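Local coordinates for protein BIFUNCTIONAL PROTEIN Proline utilization A (PutA) (PDB 5UX5) that probably oxidises proline to glutamate in two steps, using an FAD-dependent proline dehydrogenase and an NAD-dependent aldehyde dehydrogenase module joined in one chain, at residues A[871-876]-A[1061-1066]. Residues are numbered along the deposited sequence; the frame is centred on the assembly and turned at random.
Sequences AYINRG and VSTTNH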
# COMPACT_ATOMS: atom_id res chain seq x y z
N ALA A 871 1.27 -1.00 -14.46
CA ALA A 871 2.67 -0.65 -14.24
C ALA A 871 2.83 0.20 -12.97
O ALA A 871 1.99 1.04 -12.64
CB ALA A 871 3.22 0.09 -15.45
N TYR A 872 3.90 -0.06 -12.22
CA TYR A 872 4.21 0.65 -10.98
C TYR A 872 5.67 1.04 -11.01
O TYR A 872 6.51 0.31 -11.54
CB TYR A 872 3.94 -0.20 -9.72
CG TYR A 872 2.51 -0.67 -9.59
CD1 TYR A 872 2.11 -1.82 -10.22
CD2 TYR A 872 1.56 0.03 -8.83
CE1 TYR A 872 0.83 -2.27 -10.12
CE2 TYR A 872 0.25 -0.43 -8.72
CZ TYR A 872 -0.10 -1.59 -9.39
OH TYR A 872 -1.36 -2.14 -9.34
N ILE A 873 5.98 2.20 -10.45
CA ILE A 873 7.33 2.71 -10.49
C ILE A 873 7.76 3.02 -9.06
O ILE A 873 7.12 3.82 -8.38
CB ILE A 873 7.43 3.92 -11.42
CG1 ILE A 873 7.25 3.39 -12.86
CG2 ILE A 873 8.75 4.64 -11.26
CD1 ILE A 873 6.64 4.35 -13.82
N ASN A 874 8.81 2.34 -8.60
CA ASN A 874 9.34 2.54 -7.25
C ASN A 874 8.27 2.37 -6.17
O ASN A 874 8.18 3.14 -5.22
CB ASN A 874 10.02 3.91 -7.14
CG ASN A 874 11.22 4.03 -8.04
OD1 ASN A 874 11.96 3.07 -8.24
ND2 ASN A 874 11.43 5.21 -8.59
N ARG A 875 7.45 1.33 -6.31
CA ARG A 875 6.55 0.91 -5.25
C ARG A 875 6.15 -0.53 -5.52
O ARG A 875 6.54 -1.11 -6.53
CB ARG A 875 5.34 1.83 -5.18
CG ARG A 875 4.74 2.08 -6.54
CD ARG A 875 3.27 2.34 -6.40
NE ARG A 875 2.58 1.11 -6.04
CZ ARG A 875 1.32 1.06 -5.61
NH1 ARG A 875 0.62 2.18 -5.48
NH2 ARG A 875 0.76 -0.10 -5.32
N GLY A 876 5.35 -1.10 -4.61
CA GLY A 876 4.86 -2.45 -4.81
C GLY A 876 3.90 -2.55 -5.99
O GLY A 876 3.33 -1.55 -6.45
N VAL A 1061 -0.63 3.57 -14.81
CA VAL A 1061 0.78 3.76 -14.47
C VAL A 1061 0.84 4.52 -13.16
O VAL A 1061 0.50 5.71 -13.10
CB VAL A 1061 1.56 4.50 -15.55
CG1 VAL A 1061 3.05 4.44 -15.25
CG2 VAL A 1061 1.26 3.92 -16.93
N SER A 1062 1.33 3.85 -12.11
CA SER A 1062 1.39 4.40 -10.76
C SER A 1062 2.85 4.60 -10.39
O SER A 1062 3.62 3.63 -10.40
CB SER A 1062 0.71 3.46 -9.78
OG SER A 1062 0.82 3.98 -8.47
N THR A 1063 3.23 5.85 -10.08
CA THR A 1063 4.62 6.25 -9.80
C THR A 1063 4.73 7.00 -8.48
O THR A 1063 4.06 8.03 -8.27
CB THR A 1063 5.18 7.16 -10.90
OG1 THR A 1063 5.06 6.54 -12.18
CG2 THR A 1063 6.63 7.51 -10.60
N THR A 1064 5.60 6.51 -7.59
CA THR A 1064 5.92 7.26 -6.39
C THR A 1064 6.51 8.60 -6.79
O THR A 1064 7.32 8.67 -7.70
CB THR A 1064 6.87 6.44 -5.50
OG1 THR A 1064 6.24 5.19 -5.21
CG2 THR A 1064 7.16 7.13 -4.16
N ASN A 1065 6.05 9.67 -6.13
CA ASN A 1065 6.44 11.03 -6.50
C ASN A 1065 7.52 11.62 -5.60
O ASN A 1065 8.17 12.59 -6.00
CB ASN A 1065 5.24 11.97 -6.41
CG ASN A 1065 4.45 12.01 -7.67
OD1 ASN A 1065 4.99 11.84 -8.76
ND2 ASN A 1065 3.15 12.25 -7.53
N HIS A 1066 7.72 11.04 -4.43
CA HIS A 1066 8.54 11.62 -3.39
C HIS A 1066 9.81 10.80 -3.20
O HIS A 1066 9.88 9.64 -3.60
CB HIS A 1066 7.72 11.71 -2.10
CG HIS A 1066 7.22 10.38 -1.62
ND1 HIS A 1066 7.95 9.56 -0.77
CD2 HIS A 1066 6.08 9.70 -1.90
CE1 HIS A 1066 7.27 8.45 -0.54
NE2 HIS A 1066 6.14 8.50 -1.22
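Strand 871-873 of the aldehyde dehydrogenase family region and strand 1061-1064 run parallel, their axes 4.6 Å apart. Three backbone hydrogen bonds tie them. S1062 N gives to A871 O (2.9 Å), almost straight but arriving above the carbonyl plane. I873 N gives to S1062 O (2.8 Å), more bent, and T1064 N to I873 O (3.2 Å), nearly straight. A fourth hydrogen bond comes from a side chain where the strands end: T1064 OG1, anti to its own carbonyl carbon, donates to N874 O at 2.8 Å from well above that carbonyl's plane, just where N874 turns into a left-handed backbone conformation.

One face is mostly apolar. I873 and T1063 are neighbours on it, their CG2 methyls 3.6 Å apart, with T1063 OG1 beside I873 CD1 and CB. I873 CD1 also reaches V1061 CG1 (3.9 Å). Helix 856-865 packs here through V859, W862 and K863.

On the other face S1062 CB sits by Y872 CD2 (3.7 Å), and S1062 OG is hydrogen-bonded to N967 OD1. Y872 CD2 lies over one face of the R875 guanidinium, toward its rim; R875 NE and NH2 both grip G876 O side-on, and NH1 forms a salt bridge with E965.

Strand 870-873 thus pairs with 845-852 and with 1056-1064, which also pairs with 965-980; this probably joins the aldehyde dehydrogenase part to the C-terminal domain, the E965 carboxylate probably helping offset the arginine's charge.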